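Local coordinates for glycosyl hydrolase BlGH5_18 (Bifidobacterium longum subsp. infantis, PDB 7LQX), which probably hydrolyses glycosidic bonds as a family GH5 subfamily 18 enzyme in the bifidobacterial breakdown of N-glycans, at residues A[28-33]-A[46-51]; A[53-58]-A[332-337]; A[383-388]-A[432-437]. All coordinates share one frame; numbering follows the deposited sequence.

Contact 1: A[28-33]-A[46-51]; sequences VNYTPS and PSVKED
Asp51 OD2 is gripped by two donors from 28-33. The phenol of Tyr30 gives a short bond, OH to Asp51 OD2 2.7 Å, taken on the anti lone pair. The backbone N of Ser33 reaches the same oxygen from the syn side, tilted out of the carboxylate plane, with Ser33 N to Asp51 OD2 3.1 Å and an almost straight N-H...O angle of 174°. The other oxygen is not idle: Ser33 OG donates to the syn lone pair of Asp51 OD1 at 2.8 Å. Three bonds therefore fix the rotation of a buried carboxylate, and so many donors would probably favour its charged form. Tyr30 brings its hydroxyl this far because CG lies anti to the backbone N (chi1 174°), sending the ring out from the chain toward helix 45-57. The carboxylate sits at the ring edge, its plane steeply turned at 76° to the ring. Val48, one turn earlier on the helix, flanks the hydroxyl with both methyls, CG2 coming within 3.7 Å of Tyr30 OH. The Tyr30 side chain also touches Met90 of helix 81-96. Helix 45-57 is thus tied to the loop leaving strand 25-29, within the first beta-alpha-beta unit of the (beta/alpha)8 barrel expected of a GH5 enzyme.

Contact 2: A[53-58]-A[332-337]; sequences RRIRNL and GLFDEH
This is a mostly apolar packing contact between the C-terminal end of helix 45-57, with Leu58 just after it, and the loop that follows strand 306-312; its rim is water-bridged. Phe334 drives its ring end toward the helix: Leu58 comes from the opposite direction, and its CD1 lies 3.6 Å from Phe334 CE2. The ring end also meets a backbone carbonyl, Arg54 O to Phe334 CZ 3.5 Å, while Ile55 CG1 rests more loosely against CE2. Leu58 CD1 also meets Leu333 CD1 at 4.0 Å, so one methyl serves two neighbours in the loop. With CG anti to the carbonyl carbon (chi1 -69°), the isobutyl group is directed at that pair. Shortened to an alanine, Leu58 is likely to leave a gap at the CE2-CZ end of the Phe334 ring and deprive Leu333 CD1 of one of its packing partners. At the rim, a water in the plane of the guanidinium accepts from Arg54 NH2 at 2.7 Å and donates to His337 O at 3.1 Å. Arg54 NE is held by a salt bridge to Glu50, and its NH2 also bonds Gly338 O. Ile55 and Leu333 both pack on Val28 of strand 25-29, and Leu333 reaches on to Ile343 and Phe347, placing the loop between helices 45-57 and 342-354 and the first barrel strand.

Contact 3: A[383-388]-A[432-437]; sequences CGPGGS and HGAKYY
A type II beta turn, Gly384 to Gly387, leads into helix 388-399 and is clasped by the chain that runs into the short C-terminal helix 435-439. Gly387 is the N-cap of the longer helix, whose first residue, Ser388, pairs doubly with His432: Ser388 N donates to His432 O at 3.1 Å, and His432 N returns a bond to Ser388 OG at 3.0 Å. Asp428 also bonds that hydroxyl. The imidazole folds back over this pair because its CG sits between the backbone N and the carbonyl carbon (chi1 60°); Ser388 CB then lies over the ring face in a CH-pi contact, 3.9 Å from the centroid. Gly386 O meets the ring at its edge. Within the turn, Pro385 O takes Tyr436 N at 3.1 Å from above the carbonyl plane, 37° out of it, plus a weak bond from Tyr437 N. The proline ring packs obliquely against Tyr437, its CD 3.9 Å from Tyr437 CB. Tyr437 sends its hydroxyl off to Asp207. Two things bar a side chain at Gly386: at this backbone conformation a CB would press on the carbonyl oxygen of Pro385, and it would also run into Lys435 CG and Tyr436 N. Instead Gly386 CA nestles beside the Tyr436 ring, 3.5 Å from Tyr436 CD2. Lys435, its chain bent at the last torsion (chi4 -72°), curls back over the turn, and NZ meets Gly386 O at 2.8 Å, in the carbonyl plane on a lone pair.

How the contacts relate
From the N terminus, contact 1 comes first and closes a short loop, with 12 residues between its two segments. Contact 2 then opens on the same helix and spans 273 residues, joining its end to the loop after the last barrel strand, so the beginning and end of the barrel meet here. Contact 3 follows; its 43-residue loop holds most of helix 388-399, strands 403-407 and 424-426 and helix 414-420, and ties the start of helix 388-399 to the C-terminal end. The three run in series, neither nested nor crossed. Contacts 1 and 2 share packing around Val28 and touch again at Tyr30 CD1 and Ile55 CD1, 3.9 Å apart. Contact 3 stands apart, its centre about 38 Å from that of contact 1.

Contact 1: A[28-33]-A[46-51]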
ATOM      1  N   VAL A  28      21.005 -17.210  -4.841  1.00  7.19           N
ATOM      2  CA  VAL A  28      20.466 -16.017  -5.482  1.00  6.82           C
ATOM      3  C   VAL A  28      19.299 -15.458  -4.686  1.00  6.75           C
ATOM      4  O   VAL A  28      18.544 -16.186  -4.034  1.00  7.42           O
ATOM      5  CB  VAL A  28      20.028 -16.248  -6.949  1.00  8.53           C
ATOM      6  CG1 VAL A  28      21.215 -16.613  -7.811  1.00  8.97           C
ATOM      7  CG2 VAL A  28      18.952 -17.314  -7.032  1.00  9.42           C
ATOM      8  N   ASN A  29      19.170 -14.139  -4.749  1.00  7.39           N
ATOM      9  CA  ASN A  29      17.948 -13.446  -4.377  1.00  6.85           C
ATOM     10  C   ASN A  29      16.956 -13.662  -5.504  1.00  7.25           C
ATOM     11  O   ASN A  29      17.203 -13.245  -6.637  1.00  7.53           O
ATOM     12  CB  ASN A  29      18.264 -11.968  -4.195  1.00  6.72           C
ATOM     13  CG  ASN A  29      19.076 -11.719  -2.938  1.00  5.89           C
ATOM     14  OD1 ASN A  29      18.529 -11.718  -1.841  1.00  7.35           O
ATOM     15  ND2 ASN A  29      20.388 -11.530  -3.094  1.00  6.64           N
ATOM     16  N   TYR A  30      15.859 -14.347  -5.203  1.00  7.54           N
ATOM     17  CA  TYR A  30      14.940 -14.831  -6.230  1.00  7.30           C
ATOM     18  C   TYR A  30      13.922 -13.753  -6.565  1.00  6.65           C
ATOM     19  O   TYR A  30      13.086 -13.397  -5.731  1.00  7.72           O
ATOM     20  CB  TYR A  30      14.270 -16.126  -5.772  1.00  7.60           C
ATOM     21  CG  TYR A  30      13.204 -16.621  -6.715  1.00  7.04           C
ATOM     22  CD1 TYR A  30      13.423 -16.644  -8.073  1.00  8.28           C
ATOM     23  CD2 TYR A  30      11.980 -17.073  -6.239  1.00  9.19           C
ATOM     24  CE1 TYR A  30      12.436 -17.086  -8.956  1.00  8.55           C
ATOM     25  CE2 TYR A  30      11.004 -17.530  -7.101  1.00  8.91           C
ATOM     26  CZ  TYR A  30      11.232 -17.536  -8.455  1.00  9.26           C
ATOM     27  OH  TYR A  30      10.225 -17.978  -9.291  1.00  9.76           O
ATOM     28  N   THR A  31      14.019 -13.234  -7.785  1.00  6.99           N
ATOM     29  CA  THR A  31      13.037 -12.328  -8.346  1.00  6.90           C
ATOM     30  C   THR A  31      12.199 -13.111  -9.352  1.00  8.37           C
ATOM     31  O   THR A  31      12.704 -13.444 -10.433  1.00 10.12           O
ATOM     32  CB  THR A  31      13.744 -11.151  -9.021  1.00  7.92           C
ATOM     33  OG1 THR A  31      14.855 -11.620  -9.799  1.00  8.80           O
ATOM     34  CG2 THR A  31      14.268 -10.170  -7.989  1.00  8.77           C
ATOM     35  N   PRO A  32      10.952 -13.461  -9.040  1.00  7.68           N
ATOM     36  CA  PRO A  32      10.179 -14.313  -9.953  1.00  8.95           C
ATOM     37  C   PRO A  32      10.121 -13.741 -11.361  1.00  9.27           C
ATOM     38  O   PRO A  32       9.888 -12.548 -11.562  1.00  9.22           O
ATOM     39  CB  PRO A  32       8.792 -14.370  -9.297  1.00 10.74           C
ATOM     40  CG  PRO A  32       9.070 -14.173  -7.832  1.00 10.22           C
ATOM     41  CD  PRO A  32      10.237 -13.208  -7.772  1.00  9.15           C
ATOM     42  N   SER A  33      10.359 -14.608 -12.345  1.00 10.43           N
ATOM     43  CA  SER A  33      10.365 -14.162 -13.729  1.00 12.53           C
ATOM     44  C   SER A  33       8.980 -13.727 -14.182  1.00 14.03           C
ATOM     45  O   SER A  33       8.864 -12.829 -15.021  1.00 16.92           O
ATOM     46  CB  SER A  33      10.878 -15.277 -14.637  1.00 13.40           C
ATOM     47  OG  SER A  33       9.979 -16.371 -14.656  1.00 12.90           O
ATOM     48  N   PRO A  46       3.991 -23.372 -12.180  1.00 14.56           N
ATOM     49  CA  PRO A  46       4.927 -23.923 -13.179  1.00 15.11           C
ATOM     50  C   PRO A  46       6.091 -22.993 -13.480  1.00 15.83           C
ATOM     51  O   PRO A  46       7.220 -23.460 -13.679  1.00 14.99           O
ATOM     52  CB  PRO A  46       4.030 -24.178 -14.399  1.00 18.87           C
ATOM     53  CG  PRO A  46       2.690 -24.442 -13.804  1.00 18.49           C
ATOM     54  CD  PRO A  46       2.590 -23.486 -12.628  1.00 15.39           C
ATOM     55  N   SER A  47       5.860 -21.678 -13.484  1.00 14.33           N
ATOM     56  CA  SER A  47       6.956 -20.754 -13.759  1.00 13.30           C
ATOM     57  C   SER A  47       7.976 -20.748 -12.628  1.00 12.66           C
ATOM     58  O   SER A  47       9.166 -20.540 -12.885  1.00 12.82           O
ATOM     59  CB  SER A  47       6.432 -19.343 -14.044  1.00 14.02           C
ATOM     60  OG  SER A  47       6.056 -18.649 -12.868  1.00 13.06           O
ATOM     61  N   VAL A  48       7.541 -20.972 -11.381  1.00 12.24           N
ATOM     62  CA  VAL A  48       8.484 -21.046 -10.267  1.00 12.31           C
ATOM     63  C   VAL A  48       9.319 -22.313 -10.362  1.00 12.88           C
ATOM     64  O   VAL A  48      10.534 -22.295 -10.123  1.00 12.93           O
ATOM     65  CB  VAL A  48       7.745 -20.964  -8.922  1.00 11.81           C
ATOM     66  CG1 VAL A  48       8.741 -21.112  -7.774  1.00 12.95           C
ATOM     67  CG2 VAL A  48       6.998 -19.663  -8.812  1.00 11.50           C
ATOM     68  N   LYS A  49       8.682 -23.440 -10.689  0.45 13.06           N
ATOM     69  CA  LYS A  49       9.429 -24.674 -10.889  0.55 15.19           C
ATOM     70  C   LYS A  49      10.513 -24.479 -11.943  0.55 13.92           C
ATOM     71  O   LYS A  49      11.660 -24.900 -11.760  0.55 14.96           O
ATOM     72  CB  LYS A  49       8.487 -25.807 -11.291  0.55 16.09           C
ATOM     73  CG  LYS A  49       9.185 -27.155 -11.414  0.55 19.63           C
ATOM     74  CD  LYS A  49       8.198 -28.270 -11.716  0.55 19.55           C
ATOM     75  CE  LYS A  49       8.909 -29.603 -11.900  0.55 22.70           C
ATOM     76  NZ  LYS A  49       7.964 -30.687 -12.280  0.55 28.94           N
ATOM     77  N   GLU A  50      10.163 -23.832 -13.060  1.00 14.11           N
ATOM     78  CA  GLU A  50      11.140 -23.617 -14.119  1.00 14.40           C
ATOM     79  C   GLU A  50      12.230 -22.648 -13.675  1.00 13.59           C
ATOM     80  O   GLU A  50      13.417 -22.888 -13.931  1.00 13.76           O
ATOM     81  CB  GLU A  50      10.452 -23.114 -15.383  1.00 14.86           C
ATOM     82  CG  GLU A  50      11.405 -22.942 -16.548  1.00 15.33           C
ATOM     83  CD  GLU A  50      12.049 -24.242 -16.996  1.00 22.57           C
ATOM     84  OE1 GLU A  50      11.631 -25.334 -16.541  1.00 24.57           O
ATOM     85  OE2 GLU A  50      12.988 -24.171 -17.814  1.00 25.35           O
ATOM     86  N   ASP A  51      11.846 -21.541 -13.027  1.00 12.76           N
ATOM     87  CA  ASP A  51      12.833 -20.603 -12.500  1.00 12.03           C
ATOM     88  C   ASP A  51      13.815 -21.330 -11.587  1.00 12.00           C
ATOM     89  O   ASP A  51      15.034 -21.144 -11.675  1.00 11.91           O
ATOM     90  CB  ASP A  51      12.151 -19.501 -11.680  1.00 11.23           C
ATOM     91  CG  ASP A  51      11.439 -18.454 -12.517  1.00 11.21           C
ATOM     92  OD1 ASP A  51      11.531 -18.469 -13.761  1.00 12.61           O
ATOM     93  OD2 ASP A  51      10.778 -17.604 -11.879  1.00 11.01           O
TER

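Contact 2: A[53-58]-A[332-337]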
ATOM      1  N   ARG A  53      14.481 -24.590 -11.357  1.00 13.40           N
ATOM      2  CA  ARG A  53      15.293 -25.556 -12.086  1.00 14.22           C
ATOM      3  C   ARG A  53      16.502 -24.872 -12.716  1.00 14.12           C
ATOM      4  O   ARG A  53      17.633 -25.358 -12.608  1.00 14.33           O
ATOM      5  CB  ARG A  53      14.441 -26.250 -13.148  1.00 15.15           C
ATOM      6  CG  ARG A  53      15.163 -27.354 -13.899  1.00 16.14           C
ATOM      7  CD  ARG A  53      14.315 -27.903 -15.044  1.00 21.07           C
ATOM      8  NE  ARG A  53      14.219 -26.953 -16.151  1.00 22.12           N
ATOM      9  CZ  ARG A  53      15.144 -26.814 -17.100  1.00 21.91           C
ATOM     10  NH1 ARG A  53      16.236 -27.567 -17.082  1.00 25.90           N
ATOM     11  NH2 ARG A  53      14.980 -25.919 -18.066  1.00 25.02           N
ATOM     12  N   ARG A  54      16.283 -23.724 -13.358  1.00 13.83           N
ATOM     13  CA  ARG A  54      17.385 -23.030 -14.017  1.00 13.84           C
ATOM     14  C   ARG A  54      18.379 -22.467 -13.007  1.00 13.11           C
ATOM     15  O   ARG A  54      19.593 -22.495 -13.242  1.00 13.32           O
ATOM     16  CB  ARG A  54      16.816 -21.945 -14.928  1.00 16.04           C
ATOM     17  CG  ARG A  54      15.981 -22.554 -16.051  1.00 18.72           C
ATOM     18  CD  ARG A  54      15.612 -21.574 -17.144  1.00 26.88           C
ATOM     19  NE  ARG A  54      14.617 -22.158 -18.042  1.00 30.01           N
ATOM     20  CZ  ARG A  54      14.217 -21.605 -19.182  1.00 36.52           C
ATOM     21  NH1 ARG A  54      13.301 -22.209 -19.926  1.00 37.99           N
ATOM     22  NH2 ARG A  54      14.738 -20.454 -19.584  1.00 43.38           N
ATOM     23  N   ILE A  55      17.887 -21.956 -11.879  1.00 12.34           N
ATOM     24  CA  ILE A  55      18.771 -21.487 -10.814  1.00 11.72           C
ATOM     25  C   ILE A  55      19.617 -22.637 -10.284  1.00 12.06           C
ATOM     26  O   ILE A  55      20.838 -22.512 -10.129  1.00 12.04           O
ATOM     27  CB  ILE A  55      17.936 -20.827  -9.701  1.00 10.95           C
ATOM     28  CG1 ILE A  55      17.339 -19.512 -10.207  1.00 10.60           C
ATOM     29  CG2 ILE A  55      18.789 -20.614  -8.452  1.00 10.46           C
ATOM     30  CD1 ILE A  55      16.207 -18.999  -9.348  1.00 10.51           C
ATOM     31  N   ARG A  56      18.984 -23.781 -10.008  1.00 12.44           N
ATOM     32  CA  ARG A  56      19.742 -24.929  -9.520  1.00 12.86           C
ATOM     33  C   ARG A  56      20.821 -25.329 -10.517  1.00 13.53           C
ATOM     34  O   ARG A  56      21.925 -25.729 -10.126  1.00 13.66           O
ATOM     35  CB  ARG A  56      18.802 -26.110  -9.265  1.00 13.34           C
ATOM     36  CG  ARG A  56      19.502 -27.432  -8.932  1.00 13.98           C
ATOM     37  CD  ARG A  56      20.321 -27.367  -7.645  1.00 13.52           C
ATOM     38  NE  ARG A  56      21.034 -28.622  -7.390  1.00 16.68           N
ATOM     39  CZ  ARG A  56      22.221 -28.937  -7.912  1.00 18.13           C
ATOM     40  NH1 ARG A  56      22.848 -28.094  -8.722  1.00 23.04           N
ATOM     41  NH2 ARG A  56      22.791 -30.103  -7.624  1.00 19.64           N
ATOM     42  N   ASN A  57      20.516 -25.238 -11.812  1.00 14.02           N
ATOM     43  CA  ASN A  57      21.456 -25.669 -12.839  1.00 14.80           C
ATOM     44  C   ASN A  57      22.676 -24.762 -12.944  1.00 14.52           C
ATOM     45  O   ASN A  57      23.676 -25.168 -13.544  1.00 15.14           O
ATOM     46  CB  ASN A  57      20.737 -25.804 -14.177  1.00 16.33           C
ATOM     47  CG  ASN A  57      19.888 -27.057 -14.243  1.00 19.49           C
ATOM     48  OD1 ASN A  57      19.997 -27.937 -13.387  1.00 22.17           O
ATOM     49  ND2 ASN A  57      19.041 -27.149 -15.254  1.00 24.15           N
ATOM     50  N   LEU A  58      22.628 -23.560 -12.367  1.00 13.68           N
ATOM     51  CA  LEU A  58      23.821 -22.744 -12.197  1.00 14.93           C
ATOM     52  C   LEU A  58      24.745 -23.265 -11.109  1.00 15.00           C
ATOM     53  O   LEU A  58      25.831 -22.698 -10.913  1.00 16.59           O
ATOM     54  CB  LEU A  58      23.439 -21.320 -11.804  1.00 16.11           C
ATOM     55  CG  LEU A  58      22.747 -20.438 -12.832  1.00 18.49           C
ATOM     56  CD1 LEU A  58      22.502 -19.072 -12.193  1.00 19.94           C
ATOM     57  CD2 LEU A  58      23.574 -20.324 -14.099  1.00 20.58           C
ATOM     58  N   GLY A 332      19.708  -9.073 -13.120  1.00  8.49           N
ATOM     59  CA  GLY A 332      19.597 -10.513 -13.095  1.00  8.36           C
ATOM     60  C   GLY A 332      20.820 -11.237 -13.628  1.00  8.37           C
ATOM     61  O   GLY A 332      21.647 -10.705 -14.373  1.00  8.60           O
ATOM     62  N   LEU A 333      20.892 -12.515 -13.238  1.00  7.87           N
ATOM     63  CA  LEU A 333      21.783 -13.483 -13.863  1.00  8.22           C
ATOM     64  C   LEU A 333      21.141 -14.102 -15.099  1.00  8.21           C
ATOM     65  O   LEU A 333      21.852 -14.587 -15.982  1.00  9.65           O
ATOM     66  CB  LEU A 333      22.118 -14.591 -12.863  1.00  9.32           C
ATOM     67  CG  LEU A 333      22.803 -14.173 -11.568  1.00  8.36           C
ATOM     68  CD1 LEU A 333      23.053 -15.431 -10.734  1.00 10.26           C
ATOM     69  CD2 LEU A 333      24.079 -13.418 -11.841  1.00  9.43           C
ATOM     70  N   PHE A 334      19.810 -14.111 -15.148  1.00  8.58           N
ATOM     71  CA  PHE A 334      19.027 -14.515 -16.304  1.00  9.42           C
ATOM     72  C   PHE A 334      18.284 -13.288 -16.808  1.00  9.71           C
ATOM     73  O   PHE A 334      17.902 -12.415 -16.020  1.00 10.00           O
ATOM     74  CB  PHE A 334      17.978 -15.565 -15.925  1.00  9.68           C
ATOM     75  CG  PHE A 334      18.557 -16.852 -15.444  1.00 10.46           C
ATOM     76  CD1 PHE A 334      18.886 -17.855 -16.338  1.00 13.02           C
ATOM     77  CD2 PHE A 334      18.781 -17.066 -14.100  1.00 13.21           C
ATOM     78  CE1 PHE A 334      19.424 -19.048 -15.896  1.00 12.26           C
ATOM     79  CE2 PHE A 334      19.327 -18.260 -13.652  1.00 13.59           C
ATOM     80  CZ  PHE A 334      19.648 -19.249 -14.550  1.00 14.17           C
ATOM     81  N   ASP A 335      18.081 -13.214 -18.120  1.00  9.94           N
ATOM     82  CA  ASP A 335      17.343 -12.100 -18.698  1.00  9.08           C
ATOM     83  C   ASP A 335      15.842 -12.301 -18.488  1.00 10.31           C
ATOM     84  O   ASP A 335      15.390 -13.295 -17.914  1.00 11.89           O
ATOM     85  CB  ASP A 335      17.771 -11.854 -20.145  1.00 10.78           C
ATOM     86  CG  ASP A 335      17.405 -12.978 -21.081  1.00 11.83           C
ATOM     87  OD1 ASP A 335      16.408 -13.696 -20.841  1.00 11.58           O
ATOM     88  OD2 ASP A 335      18.130 -13.130 -22.092  1.00 13.81           O
ATOM     89  N   GLU A 336      15.056 -11.330 -18.954  1.00 11.75           N
ATOM     90  CA  GLU A 336      13.615 -11.337 -18.718  1.00 13.97           C
ATOM     91  C   GLU A 336      12.888 -12.400 -19.524  1.00 16.09           C
ATOM     92  O   GLU A 336      11.667 -12.541 -19.372  1.00 16.99           O
ATOM     93  CB  GLU A 336      13.006  -9.962 -19.007  1.00 15.95           C
ATOM     94  CG  GLU A 336      12.958  -9.581 -20.491  1.00 15.88           C
ATOM     95  CD  GLU A 336      12.139  -8.332 -20.748  1.00 24.23           C
ATOM     96  OE1 GLU A 336      11.215  -8.059 -19.958  1.00 21.05           O
ATOM     97  OE2 GLU A 336      12.402  -7.623 -21.745  1.00 26.75           O
ATOM     98  N   HIS A 337      13.583 -13.136 -20.388  1.00 13.58           N
ATOM     99  CA  HIS A 337      13.009 -14.287 -21.066  1.00 15.09           C
ATOM    100  C   HIS A 337      13.549 -15.602 -20.523  1.00 15.32           C
ATOM    101  O   HIS A 337      13.266 -16.662 -21.087  1.00 18.61           O
ATOM    102  CB  HIS A 337      13.218 -14.154 -22.571  1.00 17.22           C
ATOM    103  CG  HIS A 337      12.580 -12.927 -23.145  1.00 18.19           C
ATOM    104  ND1 HIS A 337      11.220 -12.817 -23.339  1.00 21.12           N
ATOM    105  CD2 HIS A 337      13.112 -11.747 -23.543  1.00 20.53           C
ATOM    106  CE1 HIS A 337      10.945 -11.630 -23.847  1.00 20.83           C
ATOM    107  NE2 HIS A 337      12.076 -10.960 -23.977  1.00 21.40           N
TER
HETATM  108  O   HOH W   1      13.796 -19.553 -21.982  1.00 33.95           O

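Contact 3: A[383-388]-A[432-437]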
ATOM      1  N   CYS A 383      33.960   5.558   7.956  1.00  7.91           N
ATOM      2  CA  CYS A 383      33.983   4.202   7.427  1.00  7.88           C
ATOM      3  C   CYS A 383      33.370   4.084   6.038  1.00  9.04           C
ATOM      4  O   CYS A 383      33.522   3.038   5.399  1.00  8.56           O
ATOM      5  CB  CYS A 383      33.243   3.260   8.382  1.00  8.32           C
ATOM      6  SG  CYS A 383      33.988   3.137  10.003  1.00  9.88           S
ATOM      7  N   GLY A 384      32.691   5.114   5.550  1.00  8.93           N
ATOM      8  CA  GLY A 384      32.049   5.037   4.260  1.00  9.89           C
ATOM      9  C   GLY A 384      32.944   5.473   3.116  1.00  9.29           C
ATOM     10  O   GLY A 384      34.059   5.962   3.310  1.00  8.85           O
ATOM     11  N   PRO A 385      32.440   5.340   1.890  1.00  8.80           N
ATOM     12  CA  PRO A 385      33.251   5.672   0.710  1.00  8.43           C
ATOM     13  C   PRO A 385      33.766   7.106   0.744  1.00  9.32           C
ATOM     14  O   PRO A 385      32.999   8.058   0.899  1.00 10.09           O
ATOM     15  CB  PRO A 385      32.279   5.440  -0.456  1.00  9.65           C
ATOM     16  CG  PRO A 385      31.318   4.421   0.056  1.00 12.80           C
ATOM     17  CD  PRO A 385      31.140   4.739   1.524  1.00 10.42           C
ATOM     18  N   GLY A 386      35.083   7.250   0.582  1.00  8.88           N
ATOM     19  CA  GLY A 386      35.747   8.529   0.696  1.00 10.26           C
ATOM     20  C   GLY A 386      36.215   8.875   2.091  1.00  9.26           C
ATOM     21  O   GLY A 386      36.906   9.885   2.265  1.00 12.31           O
ATOM     22  N   GLY A 387      35.851   8.069   3.095  1.00  9.13           N
ATOM     23  CA  GLY A 387      36.226   8.333   4.465  1.00  9.94           C
ATOM     24  C   GLY A 387      37.622   7.842   4.791  1.00 10.15           C
ATOM     25  O   GLY A 387      38.235   7.063   4.064  1.00  8.89           O
ATOM     26  N   SER A 388      38.131   8.293   5.941  1.00  9.76           N
ATOM     27  CA  SER A 388      39.515   8.011   6.302  1.00  9.20           C
ATOM     28  C   SER A 388      39.739   6.544   6.658  1.00 10.43           C
ATOM     29  O   SER A 388      40.784   5.979   6.319  1.00 10.86           O
ATOM     30  CB  SER A 388      39.930   8.925   7.454  1.00 10.04           C
ATOM     31  OG  SER A 388      38.941   8.939   8.471  1.00  9.96           O
ATOM     32  N   HIS A 432      38.093  11.814   8.683  1.00 12.25           N
ATOM     33  CA  HIS A 432      37.205  12.616   7.855  1.00 13.07           C
ATOM     34  C   HIS A 432      36.122  11.713   7.283  1.00 12.19           C
ATOM     35  O   HIS A 432      36.287  10.493   7.171  1.00 10.96           O
ATOM     36  CB  HIS A 432      37.940  13.377   6.747  1.00 14.72           C
ATOM     37  CG  HIS A 432      38.678  12.505   5.786  1.00 14.92           C
ATOM     38  ND1 HIS A 432      38.055  11.833   4.757  1.00 18.38           N
ATOM     39  CD2 HIS A 432      39.993  12.203   5.689  1.00 17.83           C
ATOM     40  CE1 HIS A 432      38.955  11.153   4.068  1.00 15.14           C
ATOM     41  NE2 HIS A 432      40.137  11.355   4.618  1.00 18.20           N
ATOM     42  N   GLY A 433      35.012  12.341   6.894  1.00 13.35           N
ATOM     43  CA  GLY A 433      33.806  11.627   6.545  1.00 13.34           C
ATOM     44  C   GLY A 433      33.807  11.070   5.139  1.00 13.42           C
ATOM     45  O   GLY A 433      34.756  11.209   4.370  1.00 14.43           O
ATOM     46  N   ALA A 434      32.681  10.441   4.801  1.00 11.59           N
ATOM     47  CA  ALA A 434      32.531   9.665   3.570  1.00 12.86           C
ATOM     48  C   ALA A 434      32.098  10.586   2.436  1.00 14.11           C
ATOM     49  O   ALA A 434      30.935  10.635   2.033  1.00 15.82           O
ATOM     50  CB  ALA A 434      31.520   8.548   3.791  1.00 13.82           C
ATOM     51  N   LYS A 435      33.077  11.298   1.881  1.00 12.93           N
ATOM     52  CA  LYS A 435      32.752  12.353   0.928  1.00 15.04           C
ATOM     53  C   LYS A 435      32.055  11.833  -0.323  1.00 16.07           C
ATOM     54  O   LYS A 435      31.309  12.584  -0.960  1.00 18.29           O
ATOM     55  CB  LYS A 435      34.011  13.127   0.551  1.00 18.19           C
ATOM     56  CG  LYS A 435      35.152  12.265   0.068  1.00 19.80           C
ATOM     57  CD  LYS A 435      36.321  13.128  -0.389  1.00 25.97           C
ATOM     58  CE  LYS A 435      37.585  12.311  -0.562  1.00 30.12           C
ATOM     59  NZ  LYS A 435      38.140  11.904   0.755  1.00 25.72           N
ATOM     60  N   TYR A 436      32.282  10.577  -0.714  1.00 11.27           N
ATOM     61  CA  TYR A 436      31.645  10.053  -1.916  1.00 12.23           C
ATOM     62  C   TYR A 436      30.290   9.414  -1.641  1.00 12.81           C
ATOM     63  O   TYR A 436      29.468   9.302  -2.554  1.00 14.70           O
ATOM     64  CB  TYR A 436      32.542   9.020  -2.596  1.00 11.41           C
ATOM     65  CG  TYR A 436      33.916   9.529  -2.961  1.00 12.23           C
ATOM     66  CD1 TYR A 436      34.091  10.777  -3.552  1.00 14.49           C
ATOM     67  CD2 TYR A 436      35.045   8.763  -2.707  1.00 13.74           C
ATOM     68  CE1 TYR A 436      35.362  11.240  -3.888  1.00 15.30           C
ATOM     69  CE2 TYR A 436      36.310   9.215  -3.038  1.00 14.58           C
ATOM     70  CZ  TYR A 436      36.466  10.452  -3.618  1.00 15.73           C
ATOM     71  OH  TYR A 436      37.735  10.877  -3.932  1.00 19.63           O
ATOM     72  N   TYR A 437      30.051   8.965  -0.417  1.00 12.50           N
ATOM     73  CA  TYR A 437      28.742   8.450  -0.048  1.00 12.15           C
ATOM     74  C   TYR A 437      27.735   9.579  -0.002  1.00 24.71           C
ATOM     75  O   TYR A 437      26.634   9.472  -0.552  1.00 30.44           O
ATOM     76  CB  TYR A 437      28.873   7.848   1.342  1.00 13.81           C
ATOM     77  CG  TYR A 437      27.740   7.025   1.881  1.00 12.41           C
ATOM     78  CD1 TYR A 437      27.399   5.810   1.308  1.00 11.54           C
ATOM     79  CD2 TYR A 437      27.074   7.418   3.032  1.00 13.30           C
ATOM     80  CE1 TYR A 437      26.398   5.032   1.841  1.00 10.80           C
ATOM     81  CE2 TYR A 437      26.078   6.649   3.575  1.00 12.52           C
ATOM     82  CZ  TYR A 437      25.744   5.455   2.983  1.00 11.79           C
ATOM     83  OH  TYR A 437      24.758   4.675   3.538  1.00 13.15           O
TER